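Local coordinates for protein leucine-rich Immune Molecule 1 (Anopheles gambiae, PDB 3OJA) that probably acts in mosquito innate immunity, joining a leucine-rich-repeat domain to a long helical coiled-coil domain through which it pairs with another protein chain, at residues A[87-92]-A[106-111]; A[395-400]-A[413-418]. All coordinates share one frame; numbering follows the deposited sequence.

Interaction 1 (A[87-92]-A[106-111]); sequences LNNNYV and AANNNI. With NAG (2-acetamido-2-deoxy-beta-D-glucopyranose), chain D.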
loop_
_atom_site.group_PDB
_atom_site.type_symbol
_atom_site.label_atom_id
_atom_site.label_comp_id
_atom_site.label_asym_id
_atom_site.label_seq_id
_atom_site.Cartn_x
_atom_site.Cartn_y
_atom_site.Cartn_z
ATOM N N LEU A 87 15.565 -35.033 34.572
ATOM C CA LEU A 87 15.043 -35.527 33.321
ATOM C C LEU A 87 15.753 -34.902 32.116
ATOM O O LEU A 87 15.185 -34.802 31.046
ATOM C CB LEU A 87 13.562 -35.309 33.271
ATOM C CG LEU A 87 13.190 -33.835 33.391
ATOM C CD1 LEU A 87 12.664 -33.450 32.032
ATOM C CD2 LEU A 87 12.155 -33.521 34.440
ATOM N N ASN A 88 17.013 -34.521 32.277
ATOM C CA ASN A 88 17.810 -34.076 31.166
ATOM C C ASN A 88 17.677 -35.059 30.008
ATOM O O ASN A 88 17.556 -36.251 30.239
ATOM C CB ASN A 88 19.267 -33.952 31.599
ATOM C CG ASN A 88 19.511 -32.766 32.552
ATOM O OD1 ASN A 88 18.728 -31.809 32.614
ATOM N ND2 ASN A 88 20.606 -32.822 33.287
ATOM N N ASN A 89 17.699 -34.552 28.770
ATOM C CA ASN A 89 17.621 -35.354 27.552
ATOM C C ASN A 89 16.368 -36.203 27.402
ATOM O O ASN A 89 16.420 -37.390 27.356
ATOM C CB ASN A 89 18.830 -36.220 27.432
ATOM C CG ASN A 89 20.108 -35.494 27.814
ATOM O OD1 ASN A 89 20.477 -34.514 27.207
ATOM N ND2 ASN A 89 20.825 -36.026 28.798
ATOM N N ASN A 90 15.225 -35.579 27.325
ATOM C CA ASN A 90 14.013 -36.235 26.918
ATOM C C ASN A 90 13.244 -35.315 25.955
ATOM O O ASN A 90 13.797 -34.500 25.243
ATOM C CB ASN A 90 13.157 -36.558 28.142
ATOM C CG ASN A 90 13.736 -37.683 28.975
ATOM O OD1 ASN A 90 13.506 -38.880 28.710
ATOM N ND2 ASN A 90 14.494 -37.311 29.987
ATOM N N TYR A 91 11.943 -35.439 25.932
ATOM C CA TYR A 91 11.157 -34.679 24.974
ATOM C C TYR A 91 9.925 -34.314 25.704
ATOM O O TYR A 91 8.868 -34.331 25.096
ATOM C CB TYR A 91 10.745 -35.520 23.739
ATOM C CG TYR A 91 11.886 -36.115 22.977
ATOM C CD1 TYR A 91 12.490 -35.431 21.971
ATOM C CD2 TYR A 91 12.372 -37.340 23.275
ATOM C CE1 TYR A 91 13.552 -35.961 21.272
ATOM C CE2 TYR A 91 13.440 -37.882 22.581
ATOM C CZ TYR A 91 14.015 -37.187 21.579
ATOM O OH TYR A 91 15.051 -37.686 20.870
ATOM N N VAL A 92 10.027 -34.067 27.004
ATOM C CA VAL A 92 8.848 -33.721 27.791
ATOM C C VAL A 92 8.334 -32.387 27.296
ATOM O O VAL A 92 9.133 -31.585 26.850
ATOM C CB VAL A 92 9.212 -33.537 29.248
ATOM C CG1 VAL A 92 8.051 -33.023 29.990
ATOM C CG2 VAL A 92 9.631 -34.777 29.787
ATOM N N ALA A 106 16.287 -30.241 34.082
ATOM C CA ALA A 106 15.461 -30.537 32.911
ATOM C C ALA A 106 16.045 -30.037 31.552
ATOM O O ALA A 106 15.336 -29.848 30.614
ATOM C CB ALA A 106 14.044 -29.981 33.144
ATOM N N ALA A 107 17.337 -29.842 31.429
ATOM C CA ALA A 107 17.891 -29.440 30.180
ATOM C C ALA A 107 17.515 -30.388 28.985
ATOM O O ALA A 107 17.157 -31.540 29.163
ATOM C CB ALA A 107 19.383 -29.325 30.355
ATOM N N ASN A 108 17.629 -29.880 27.758
ATOM C CA ASN A 108 17.373 -30.641 26.547
ATOM C C ASN A 108 16.090 -31.381 26.576
ATOM O O ASN A 108 16.074 -32.599 26.470
ATOM C CB ASN A 108 18.466 -31.622 26.286
ATOM C CG ASN A 108 19.761 -30.944 26.123
ATOM O OD1 ASN A 108 19.800 -29.751 25.821
ATOM N ND2 ASN A 108 20.847 -31.660 26.346
ATOM N N ASN A 109 15.005 -30.635 26.689
ATOM C CA ASN A 109 13.700 -31.192 26.475
ATOM C C ASN A 109 12.921 -30.397 25.417
ATOM O O ASN A 109 13.540 -29.715 24.588
ATOM C CB ASN A 109 12.987 -31.309 27.816
ATOM C CG ASN A 109 13.341 -32.605 28.529
ATOM O OD1 ASN A 109 12.731 -33.657 28.308
ATOM N ND2 ASN A 109 14.334 -32.531 29.368
ATOM N N ASN A 110 11.600 -30.556 25.402
ATOM C CA ASN A 110 10.714 -29.781 24.559
ATOM C C ASN A 110 9.748 -29.016 25.480
ATOM O O ASN A 110 8.572 -28.829 25.186
ATOM C CB ASN A 110 9.968 -30.738 23.640
ATOM C CG ASN A 110 9.171 -30.029 22.529
ATOM O OD1 ASN A 110 9.548 -28.912 22.042
ATOM N ND2 ASN A 110 8.022 -30.689 22.128
ATOM N N ILE A 111 10.259 -28.597 26.624
ATOM C CA ILE A 111 9.405 -28.108 27.676
ATOM C C ILE A 111 8.876 -26.725 27.357
ATOM O O ILE A 111 9.642 -25.809 26.971
ATOM C CB ILE A 111 10.162 -28.061 29.023
ATOM C CG1 ILE A 111 10.482 -29.485 29.498
ATOM C CG2 ILE A 111 9.359 -27.426 30.066
ATOM C CD1 ILE A 111 11.152 -29.580 30.928
HETATM C C1 NAG D . 7.364 -30.389 20.868
HETATM C C2 NAG D . 7.203 -31.557 19.877
HETATM C C3 NAG D . 6.190 -31.324 18.715
HETATM C C4 NAG D . 4.924 -30.623 19.251
HETATM C C5 NAG D . 5.344 -29.335 19.946
HETATM C C6 NAG D . 4.107 -28.581 20.413
HETATM C C7 NAG D . 8.971 -33.231 19.658
HETATM C C8 NAG D . 10.081 -33.763 18.772
HETATM N N2 NAG D . 8.541 -31.966 19.431
HETATM O O3 NAG D . 5.854 -32.499 17.945
HETATM O O4 NAG D . 3.935 -30.435 18.243
HETATM O O5 NAG D . 6.179 -29.626 21.077
HETATM O O6 NAG D . 3.870 -28.825 21.790
HETATM O O7 NAG D . 8.507 -33.970 20.556
#
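Asn109 is turned at chi1 to -85°, with CG near its own backbone N, and a chi2 of -86° sets its amide across the loop of 87-92. ND2 gives a nearly straight bond to Leu87 O (2.9 Å, 172°), and Leu87 O lies in the amide plane. ND2 also donates to Ala106 O of its own segment. OD1 takes the backbone N of Val92 at 3.0 Å, in its carbonyl plane and on a lone pair. Three bonds thus fix the rotation of the group. Asn90 ND2 also reaches Leu87 O, at 2.8 Å, from the opposite face of that carbonyl. Asn90 and Asn109 hold equivalent places in successive leucine-rich repeats, the asparagine of the LxLxxNxL consensus. Asn89 and Asn108 run side by side and point the same way. Asn108 ND2 meets Asn89 OD1 at 3.0 Å, nearly along the C=O axis, while Asn108 OD1 accepts from Asn129. Asn89 N bonds to Ala107 O at 3.1 Å. Inside, Leu87 CD1 rests 3.9 Å from Ala106 CB. At the far end Asn110 CB lies 3.4 Å from Val92 O, and its ND2 is covalently bonded to C1 of an N-acetylglucosamine.

Interaction 2 (A[395-400]-A[413-418]); sequences GQIELQ and RAIVKR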
loop_
_atom_site.group_PDB
_atom_site.type_symbol
_atom_site.label_atom_id
_atom_site.label_comp_id
_atom_site.label_asym_id
_atom_site.label_seq_id
_atom_site.Cartn_x
_atom_site.Cartn_y
_atom_site.Cartn_z
ATOM N N GLY A 395 -14.913 -18.721 -11.838
ATOM C CA GLY A 395 -16.319 -18.940 -12.101
ATOM C C GLY A 395 -16.993 -17.608 -12.032
ATOM O O GLY A 395 -18.173 -17.479 -12.343
ATOM N N GLN A 396 -16.215 -16.597 -11.661
ATOM C CA GLN A 396 -16.763 -15.258 -11.475
ATOM C C GLN A 396 -16.316 -14.210 -12.523
ATOM O O GLN A 396 -16.653 -13.057 -12.394
ATOM C CB GLN A 396 -16.428 -14.791 -10.075
ATOM C CG GLN A 396 -17.274 -15.430 -8.988
ATOM C CD GLN A 396 -16.751 -15.053 -7.595
ATOM O OE1 GLN A 396 -15.544 -15.068 -7.373
ATOM N NE2 GLN A 396 -17.630 -14.679 -6.676
ATOM N N ILE A 397 -15.563 -14.616 -13.538
ATOM C CA ILE A 397 -14.992 -13.705 -14.523
ATOM C C ILE A 397 -14.930 -14.515 -15.804
ATOM O O ILE A 397 -15.462 -15.598 -15.826
ATOM C CB ILE A 397 -13.542 -13.307 -14.220
ATOM C CG1 ILE A 397 -12.733 -14.544 -13.888
ATOM C CG2 ILE A 397 -13.442 -12.355 -13.045
ATOM C CD1 ILE A 397 -11.360 -14.223 -13.483
ATOM N N GLU A 398 -14.247 -14.034 -16.846
ATOM C CA GLU A 398 -14.139 -14.777 -18.090
ATOM C C GLU A 398 -12.719 -14.802 -18.527
ATOM O O GLU A 398 -12.230 -13.804 -19.021
ATOM C CB GLU A 398 -14.949 -14.139 -19.235
ATOM C CG GLU A 398 -15.010 -15.050 -20.477
ATOM C CD GLU A 398 -15.317 -14.321 -21.787
ATOM O OE1 GLU A 398 -15.643 -13.110 -21.815
ATOM O OE2 GLU A 398 -15.231 -14.981 -22.835
ATOM N N LEU A 399 -12.073 -15.946 -18.433
ATOM C CA LEU A 399 -10.681 -16.045 -18.827
ATOM C C LEU A 399 -10.548 -16.385 -20.298
ATOM O O LEU A 399 -11.378 -17.083 -20.830
ATOM C CB LEU A 399 -9.975 -17.098 -17.958
ATOM C CG LEU A 399 -9.947 -16.787 -16.432
ATOM C CD1 LEU A 399 -9.308 -17.867 -15.641
ATOM C CD2 LEU A 399 -9.237 -15.516 -16.145
ATOM N N GLN A 400 -9.509 -15.903 -20.962
ATOM C CA GLN A 400 -9.095 -16.494 -22.245
ATOM C C GLN A 400 -9.008 -18.030 -22.266
ATOM O O GLN A 400 -8.844 -18.663 -21.229
ATOM C CB GLN A 400 -7.704 -16.029 -22.578
ATOM C CG GLN A 400 -7.631 -14.690 -23.246
ATOM C CD GLN A 400 -6.246 -14.453 -23.856
ATOM O OE1 GLN A 400 -5.226 -15.035 -23.398
ATOM N NE2 GLN A 400 -6.200 -13.617 -24.908
ATOM N N ARG A 413 -2.207 -15.729 -12.066
ATOM C CA ARG A 413 -1.827 -14.693 -13.018
ATOM C C ARG A 413 -2.939 -14.398 -14.052
ATOM O O ARG A 413 -3.206 -13.244 -14.348
ATOM C CB ARG A 413 -0.515 -15.018 -13.687
ATOM C CG ARG A 413 0.617 -15.047 -12.711
ATOM C CD ARG A 413 1.843 -15.415 -13.424
ATOM N NE ARG A 413 3.022 -15.187 -12.617
ATOM C CZ ARG A 413 4.198 -15.798 -12.826
ATOM N NH1 ARG A 413 4.331 -16.696 -13.825
ATOM N NH2 ARG A 413 5.239 -15.516 -12.022
ATOM N N ALA A 414 -3.626 -15.402 -14.577
ATOM C CA ALA A 414 -4.648 -15.102 -15.563
ATOM C C ALA A 414 -5.787 -14.311 -14.917
ATOM O O ALA A 414 -6.263 -13.346 -15.503
ATOM C CB ALA A 414 -5.193 -16.405 -16.221
ATOM N N ILE A 415 -6.199 -14.714 -13.706
ATOM C CA ILE A 415 -7.281 -14.053 -12.995
ATOM C C ILE A 415 -6.978 -12.572 -12.704
ATOM O O ILE A 415 -7.832 -11.745 -12.907
ATOM C CB ILE A 415 -7.651 -14.789 -11.692
ATOM C CG1 ILE A 415 -8.336 -16.120 -12.018
ATOM C CG2 ILE A 415 -8.579 -13.935 -10.790
ATOM C CD1 ILE A 415 -8.316 -17.073 -10.855
ATOM N N VAL A 416 -5.779 -12.227 -12.247
ATOM C CA VAL A 416 -5.515 -10.850 -11.918
ATOM C C VAL A 416 -5.480 -10.104 -13.239
ATOM O O VAL A 416 -6.175 -9.073 -13.405
ATOM C CB VAL A 416 -4.221 -10.690 -11.111
ATOM C CG1 VAL A 416 -3.500 -9.392 -11.460
ATOM C CG2 VAL A 416 -4.511 -10.836 -9.623
ATOM N N LYS A 417 -4.744 -10.653 -14.199
ATOM C CA LYS A 417 -4.696 -10.048 -15.516
ATOM C C LYS A 417 -6.115 -9.667 -16.029
ATOM O O LYS A 417 -6.326 -8.550 -16.537
ATOM C CB LYS A 417 -4.005 -10.958 -16.510
ATOM C CG LYS A 417 -3.443 -10.246 -17.671
ATOM C CD LYS A 417 -3.323 -11.158 -18.837
ATOM C CE LYS A 417 -2.325 -10.665 -19.934
ATOM N NZ LYS A 417 -0.842 -10.763 -19.503
ATOM N N ARG A 418 -7.092 -10.563 -15.873
ATOM C CA ARG A 418 -8.428 -10.313 -16.401
ATOM C C ARG A 418 -9.132 -9.189 -15.636
ATOM O O ARG A 418 -9.732 -8.315 -16.229
ATOM C CB ARG A 418 -9.239 -11.594 -16.367
ATOM C CG ARG A 418 -10.646 -11.490 -16.850
ATOM C CD ARG A 418 -10.714 -11.021 -18.263
ATOM N NE ARG A 418 -12.113 -10.804 -18.646
ATOM C CZ ARG A 418 -12.499 -9.932 -19.570
ATOM N NH1 ARG A 418 -11.606 -9.193 -20.204
ATOM N NH2 ARG A 418 -13.776 -9.758 -19.843
HETATM O O HOH W 1 -14.533 -11.273 -17.414
#
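A water bridges Arg418 and Glu398. It accepts from Arg418 NE at 2.8 Å and, more weakly, from the backbone N of Glu398. The arginine extends straight from the helix at chi1 (179°), then bends at chi2 (59°), which carries CG, CD and NE past the backbone O of Glu398. That oxygen sits 3.3 Å from Arg418 CD. It is also near NE, but the angle there is too poor for a bond. The carboxylate of Glu398 stays beyond salt-bridge range of the guanidinium and well out of its plane, so only a loose attraction of charges is likely. Arg418 NH1 has its salt bridge with Glu421, farther along the same helix. The rest is apolar. Ile397 CD1 comes in across Ile415, at 3.9 Å from both CG1 and CG2. Leu399 CD1 touches Ile415 CG1 at 4.1 Å, and CD2 rests 3.7 Å from Ala414 O and also touches Arg418 CB. This is a helix-loop-helix turn of the dimerization region: the loop between helices 354-393 and 408-486 packs on the second helix, where Ile415 also meets Leu390 and Ala393 of the first helix and an aromatic side chain of another protein chain.

In the fold
Both segments of interaction 1 precede those of interaction 2 in the chain. Their centres are about 53 Å apart and their nearest atoms about 37 Å apart, and they share no strand or helix. Interaction 1 joins neighbouring turns of the leucine-rich-repeat solenoid, just after strands 84-86 and 103-105. Interaction 2 lies in the dimerization region, at the turn between helices 354-393 and 408-486. The helical region reaches interaction 1 itself: Asn108 touches helix 326-347, and Asn89 hydrogen-bonds to Tyr348 just after it. The repeat contact touches no other protein chain, whereas the helical contact borders one, consistent with pairing through the helical region.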